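Local structure of dihydrodipicolinate synthase (3E96) at residues 41-46 with 76-81; 140-145 with 152-157. The protein probably catalyses the formation of 4-hydroxy-tetrahydrodipicolinate, a step in lysine biosynthesis, as a DapA-family lyase. All blocks are in the same frame, centred on the assembly; numbering follows the deposited sequence.

Contact 1: residues 41-46 with 76-81; sequences RIVDNG and EYVHGR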
loop_
_atom_site.group_PDB
_atom_site.type_symbol
_atom_site.label_atom_id
_atom_site.label_comp_id
_atom_site.label_asym_id
_atom_site.label_seq_id
_atom_site.Cartn_x
_atom_site.Cartn_y
_atom_site.Cartn_z
ATOM N N ARG B 41 5.822 -19.047 -21.845
ATOM C CA ARG B 41 6.948 -19.675 -21.159
ATOM C C ARG B 41 6.491 -20.334 -19.864
ATOM O O ARG B 41 6.946 -21.422 -19.507
ATOM C CB ARG B 41 8.036 -18.647 -20.850
ATOM C CG ARG B 41 9.267 -19.256 -20.187
ATOM C CD ARG B 41 10.362 -18.228 -19.964
ATOM N NE ARG B 41 10.797 -17.624 -21.217
ATOM C CZ ARG B 41 10.497 -16.387 -21.596
ATOM N NH1 ARG B 41 9.761 -15.608 -20.815
ATOM N NH2 ARG B 41 10.929 -15.931 -22.765
ATOM N N ILE B 42 5.583 -19.669 -19.163
ATOM C CA ILE B 42 5.075 -20.192 -17.905
ATOM C C ILE B 42 4.186 -21.425 -18.073
ATOM O O ILE B 42 4.508 -22.503 -17.569
ATOM C CB ILE B 42 4.286 -19.097 -17.138
ATOM C CG1 ILE B 42 5.256 -18.005 -16.675
ATOM C CG2 ILE B 42 3.530 -19.712 -15.958
ATOM C CD1 ILE B 42 4.587 -16.800 -16.031
ATOM N N VAL B 43 3.082 -21.269 -18.795
ATOM C CA VAL B 43 2.135 -22.364 -18.971
ATOM C C VAL B 43 2.568 -23.513 -19.869
ATOM O O VAL B 43 2.051 -24.619 -19.738
ATOM C CB VAL B 43 0.771 -21.837 -19.464
ATOM C CG1 VAL B 43 0.229 -20.814 -18.471
ATOM C CG2 VAL B 43 0.912 -21.231 -20.843
ATOM N N ASP B 44 3.510 -23.269 -20.772
ATOM C CA ASP B 44 3.976 -24.331 -21.657
ATOM C C ASP B 44 5.098 -25.141 -21.034
ATOM O O ASP B 44 5.631 -26.059 -21.663
ATOM C CB ASP B 44 4.457 -23.765 -22.996
ATOM C CG ASP B 44 3.313 -23.352 -23.895
ATOM O OD1 ASP B 44 2.289 -24.067 -23.907
ATOM O OD2 ASP B 44 3.439 -22.325 -24.597
ATOM N N ASN B 45 5.462 -24.810 -19.798
ATOM C CA ASN B 45 6.538 -25.533 -19.135
ATOM C C ASN B 45 6.187 -26.145 -17.786
ATOM O O ASN B 45 7.019 -26.170 -16.878
ATOM C CB ASN B 45 7.769 -24.635 -18.988
ATOM C CG ASN B 45 8.409 -24.312 -20.321
ATOM O OD1 ASN B 45 8.174 -23.249 -20.899
ATOM N ND2 ASN B 45 9.214 -25.241 -20.827
ATOM N N GLY B 46 4.957 -26.629 -17.652
ATOM C CA GLY B 46 4.555 -27.276 -16.417
ATOM C C GLY B 46 3.776 -26.504 -15.371
ATOM O O GLY B 46 3.357 -27.098 -14.376
ATOM N N GLU B 76 -6.992 -14.876 -22.851
ATOM C CA GLU B 76 -6.817 -15.110 -24.280
ATOM C C GLU B 76 -5.547 -15.894 -24.588
ATOM O O GLU B 76 -5.588 -16.890 -25.313
ATOM C CB GLU B 76 -6.770 -13.785 -25.052
ATOM C CG GLU B 76 -6.720 -13.971 -26.574
ATOM C CD GLU B 76 -6.272 -12.723 -27.318
ATOM O OE1 GLU B 76 -6.716 -11.618 -26.952
ATOM O OE2 GLU B 76 -5.482 -12.850 -28.283
ATOM N N TYR B 77 -4.420 -15.446 -24.043
ATOM C CA TYR B 77 -3.149 -16.108 -24.309
ATOM C C TYR B 77 -3.010 -17.493 -23.695
ATOM O O TYR B 77 -2.284 -18.333 -24.226
ATOM C CB TYR B 77 -1.981 -15.226 -23.861
ATOM C CG TYR B 77 -1.911 -13.885 -24.566
ATOM C CD1 TYR B 77 -2.253 -13.760 -25.916
ATOM C CD2 TYR B 77 -1.494 -12.744 -23.887
ATOM C CE1 TYR B 77 -2.181 -12.525 -26.568
ATOM C CE2 TYR B 77 -1.416 -11.511 -24.526
ATOM C CZ TYR B 77 -1.763 -11.405 -25.863
ATOM O OH TYR B 77 -1.705 -10.177 -26.483
ATOM N N VAL B 78 -3.697 -17.728 -22.581
ATOM C CA VAL B 78 -3.650 -19.023 -21.907
ATOM C C VAL B 78 -4.592 -20.015 -22.587
ATOM O O VAL B 78 -4.266 -21.190 -22.745
ATOM C CB VAL B 78 -4.063 -18.896 -20.418
ATOM C CG1 VAL B 78 -4.237 -20.277 -19.801
ATOM C CG2 VAL B 78 -3.003 -18.111 -19.648
ATOM N N HIS B 79 -5.754 -19.514 -22.990
ATOM C CA HIS B 79 -6.793 -20.307 -23.639
ATOM C C HIS B 79 -6.933 -21.741 -23.129
ATOM O O HIS B 79 -6.719 -22.703 -23.868
ATOM C CB HIS B 79 -6.610 -20.295 -25.166
ATOM C CG HIS B 79 -5.269 -20.767 -25.635
ATOM N ND1 HIS B 79 -4.827 -22.060 -25.457
ATOM C CD2 HIS B 79 -4.283 -20.122 -26.302
ATOM C CE1 HIS B 79 -3.628 -22.192 -25.995
ATOM N NE2 HIS B 79 -3.275 -21.031 -26.514
ATOM N N GLY B 80 -7.290 -21.869 -21.853
ATOM C CA GLY B 80 -7.503 -23.176 -21.252
ATOM C C GLY B 80 -6.314 -23.993 -20.774
ATOM O O GLY B 80 -6.508 -25.005 -20.102
ATOM N N ARG B 81 -5.095 -23.578 -21.103
ATOM C CA ARG B 81 -3.905 -24.319 -20.689
ATOM C C ARG B 81 -3.611 -24.275 -19.187
ATOM O O ARG B 81 -2.796 -25.050 -18.688
ATOM C CB ARG B 81 -2.678 -23.821 -21.455
ATOM C CG ARG B 81 -2.688 -24.158 -22.945
ATOM C CD ARG B 81 -1.418 -23.669 -23.628
ATOM N NE ARG B 81 -1.279 -22.216 -23.550
ATOM C CZ ARG B 81 -0.250 -21.536 -24.046
ATOM N NH1 ARG B 81 0.735 -22.175 -24.658
ATOM N NH2 ARG B 81 -0.203 -20.215 -23.929
#
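Asp44 and Arg81 join the ends of two helices through a salt bridge made by one terminal nitrogen, Arg81 NH1, which lies 2.6 Å from Asp44 OD1. Both carboxylate oxygens approach NH1 more closely than is comfortable, so the finer detail of this pairing is doubtful. The carboxylate plane is turned 66° from that of the guanidinium, and the two groups do not pair side by side. Val43, the last residue of helix 32-43, lays its methyl CG2 over the centre of one guanidinium face, 3.4 Å from Arg81 CZ, while His79 NE2 approaches the opposite face, offset toward the rim. A branched valine suits this place: CG2 covers the flat cation, and CG1 turns to Val78 CG2 at 4.4 Å.

The Arg81 chain is bent at its third torsion (chi3 -62°), which folds the guanidinium back toward the end of helix 64-78. There NE donates to Val78 O at 3.3 Å, and the backbone N of Arg81 reaches Val78 O at 3.0 Å from the opposite side of the carbonyl plane. The second bond closes the type I' turn from Val78 to Arg81, in which Gly80 adopts positive phi, a conformation that glycine takes readily. NH2 adds a weak bond to Tyr77 O and a salt bridge to Asp40.

Arginine's three nitrogens therefore serve carbonyls at one helix end and two acids near the other, with the valines a light apolar contact alongside. Flanking carboxylates and the carbonyl end of a helix would be expected to stabilise its positive charge.

Contact 2: residues 140-145 with 152-157; sequences SLVYFK and RVLVDL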
loop_
_atom_site.group_PDB
_atom_site.type_symbol
_atom_site.label_atom_id
_atom_site.label_comp_id
_atom_site.label_asym_id
_atom_site.label_seq_id
_atom_site.Cartn_x
_atom_site.Cartn_y
_atom_site.Cartn_z
ATOM N N SER B 140 -12.429 -17.449 -4.472
ATOM C CA SER B 140 -11.475 -16.437 -4.036
ATOM C C SER B 140 -10.352 -16.967 -3.162
ATOM O O SER B 140 -10.533 -17.925 -2.408
ATOM C CB SER B 140 -12.194 -15.345 -3.230
ATOM O OG SER B 140 -13.318 -14.823 -3.912
ATOM N N LEU B 141 -9.191 -16.329 -3.278
ATOM C CA LEU B 141 -8.039 -16.645 -2.445
ATOM C C LEU B 141 -7.705 -15.320 -1.777
ATOM O O LEU B 141 -8.058 -14.257 -2.293
ATOM C CB LEU B 141 -6.825 -17.084 -3.265
ATOM C CG LEU B 141 -6.844 -18.437 -3.968
ATOM C CD1 LEU B 141 -7.647 -18.340 -5.255
ATOM C CD2 LEU B 141 -5.416 -18.853 -4.271
ATOM N N VAL B 142 -7.048 -15.376 -0.626
ATOM C CA VAL B 142 -6.644 -14.157 0.058
ATOM C C VAL B 142 -5.136 -14.209 0.283
ATOM O O VAL B 142 -4.579 -15.279 0.562
ATOM C CB VAL B 142 -7.353 -13.988 1.425
ATOM C CG1 VAL B 142 -8.868 -13.922 1.227
ATOM C CG2 VAL B 142 -6.980 -15.125 2.348
ATOM N N TYR B 143 -4.479 -13.062 0.128
ATOM C CA TYR B 143 -3.039 -12.957 0.339
ATOM C C TYR B 143 -2.906 -12.351 1.734
ATOM O O TYR B 143 -3.183 -11.171 1.941
ATOM C CB TYR B 143 -2.396 -12.031 -0.702
ATOM C CG TYR B 143 -0.899 -12.230 -0.816
ATOM C CD1 TYR B 143 -0.371 -13.277 -1.577
ATOM C CD2 TYR B 143 -0.011 -11.403 -0.131
ATOM C CE1 TYR B 143 1.007 -13.494 -1.653
ATOM C CE2 TYR B 143 1.367 -11.611 -0.199
ATOM C CZ TYR B 143 1.869 -12.657 -0.960
ATOM O OH TYR B 143 3.229 -12.869 -1.023
ATOM N N PHE B 144 -2.480 -13.178 2.682
ATOM C CA PHE B 144 -2.360 -12.801 4.091
ATOM C C PHE B 144 -0.883 -12.585 4.431
ATOM O O PHE B 144 -0.129 -13.550 4.545
ATOM C CB PHE B 144 -2.941 -13.949 4.922
ATOM C CG PHE B 144 -3.373 -13.559 6.302
ATOM C CD1 PHE B 144 -4.544 -12.836 6.498
ATOM C CD2 PHE B 144 -2.623 -13.941 7.407
ATOM C CE1 PHE B 144 -4.965 -12.499 7.781
ATOM C CE2 PHE B 144 -3.030 -13.609 8.694
ATOM C CZ PHE B 144 -4.209 -12.884 8.881
ATOM N N LYS B 145 -0.475 -11.330 4.612
ATOM C CA LYS B 145 0.933 -11.049 4.875
ATOM C C LYS B 145 1.307 -10.086 5.995
ATOM O O LYS B 145 2.490 -9.795 6.169
ATOM C CB LYS B 145 1.594 -10.552 3.589
ATOM C CG LYS B 145 1.153 -9.159 3.168
ATOM C CD LYS B 145 2.008 -8.675 2.008
ATOM C CE LYS B 145 1.764 -7.218 1.689
ATOM N NZ LYS B 145 2.710 -6.753 0.627
ATOM N N ARG B 152 -6.553 -15.414 13.504
ATOM C CA ARG B 152 -7.962 -15.669 13.797
ATOM C C ARG B 152 -8.814 -15.217 12.608
ATOM O O ARG B 152 -9.889 -15.766 12.355
ATOM C CB ARG B 152 -8.385 -14.916 15.063
ATOM C CG ARG B 152 -9.858 -15.060 15.412
ATOM C CD ARG B 152 -10.229 -16.512 15.685
ATOM N NE ARG B 152 -11.652 -16.661 15.976
ATOM C CZ ARG B 152 -12.233 -17.807 16.312
ATOM N NH1 ARG B 152 -11.511 -18.918 16.403
ATOM N NH2 ARG B 152 -13.536 -17.845 16.555
ATOM N N VAL B 153 -8.332 -14.205 11.888
ATOM C CA VAL B 153 -9.037 -13.700 10.715
ATOM C C VAL B 153 -9.254 -14.822 9.700
ATOM O O VAL B 153 -10.323 -14.928 9.096
ATOM C CB VAL B 153 -8.239 -12.563 10.028
ATOM C CG1 VAL B 153 -8.898 -12.189 8.704
ATOM C CG2 VAL B 153 -8.161 -11.353 10.944
ATOM N N LEU B 154 -8.240 -15.661 9.513
ATOM C CA LEU B 154 -8.336 -16.765 8.563
ATOM C C LEU B 154 -9.287 -17.840 9.083
ATOM O O LEU B 154 -10.058 -18.425 8.320
ATOM C CB LEU B 154 -6.954 -17.375 8.306
ATOM C CG LEU B 154 -5.937 -16.454 7.619
ATOM C CD1 LEU B 154 -4.597 -17.177 7.487
ATOM C CD2 LEU B 154 -6.458 -16.048 6.245
ATOM N N VAL B 155 -9.221 -18.103 10.382
ATOM C CA VAL B 155 -10.096 -19.097 10.990
ATOM C C VAL B 155 -11.549 -18.675 10.792
ATOM O O VAL B 155 -12.411 -19.503 10.502
ATOM C CB VAL B 155 -9.818 -19.237 12.501
ATOM C CG1 VAL B 155 -10.785 -20.246 13.123
ATOM C CG2 VAL B 155 -8.381 -19.681 12.722
ATOM N N ASP B 156 -11.818 -17.382 10.935
ATOM C CA ASP B 156 -13.180 -16.887 10.784
ATOM C C ASP B 156 -13.671 -16.803 9.342
ATOM O O ASP B 156 -14.876 -16.873 9.090
ATOM C CB ASP B 156 -13.329 -15.527 11.474
ATOM C CG ASP B 156 -13.183 -15.627 12.979
ATOM O OD1 ASP B 156 -13.411 -16.729 13.516
ATOM O OD2 ASP B 156 -12.853 -14.614 13.626
ATOM N N LEU B 157 -12.748 -16.663 8.396
ATOM C CA LEU B 157 -13.116 -16.589 6.983
ATOM C C LEU B 157 -13.284 -17.971 6.361
ATOM O O LEU B 157 -14.040 -18.137 5.405
ATOM C CB LEU B 157 -12.050 -15.829 6.188
ATOM C CG LEU B 157 -11.934 -14.313 6.319
ATOM C CD1 LEU B 157 -10.681 -13.838 5.577
ATOM C CD2 LEU B 157 -13.171 -13.651 5.744
#
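Leu154 sits squarely over one face of the Phe144 ring, inside a beta-alpha-beta unit of the TIM barrel, where strand 140-144 is covered by the helix that follows it. Strand and helix run almost antiparallel, 172° apart, with axes 11.1 Å from each other, a gap filled by apolar side chains. The flat phenylalanine offers a broad face, and leucine fits because its two methyls fork over it: CD2 touches Phe144 CD1 at 3.7 Å and CD1 touches Phe144 CD2 at 3.8 Å. Leu154 CD2 also meets CG2 of Val142 at 4.0 Å, a beta-branched residue suited to a strand, and Val153 CB approaches Phe144 CE1 obliquely.

Farther out, backbone hydrogen bonds to strands 109-112 and 163-168 hold strand 140-144 in the barrel wall. Its alternation points Val142 and Phe144 toward the helix and Tyr143 away from it, where that tyrosine, the predicted proton donor/acceptor, bonds through OH to Gly194 O and touches Lys167, the predicted Schiff-base lysine. Phe129 of helix 122-136 packs on both Val142 and Leu157. With CG roughly opposite the backbone N (chi1 -158°), the Phe144 ring is carried out toward the helix, where Leu154 CG stands 3.9 Å from the ring centroid, 4° off the ring normal, a CH-pi contact.

In the fold
From the N terminus, helix 32-43 is followed by strand 49-50 and then helix 64-78, whose end returns to the first helix; contact 1 closes this span, which also holds Thr56, the predicted pyruvate-binding residue. It joins neighbouring helices on the outside of the barrel. Arg81 stands just before strand 83-88, so contact 1 lies where the chain turns back into the barrel. The chain then passes through two strands and their helices before contact 2 closes a short loop of six residues, tying the fifth strand, which carries the predicted catalytic Tyr143, to its own helix. The two contacts follow in series, neither nested nor crossed, with centres about 28 Å apart.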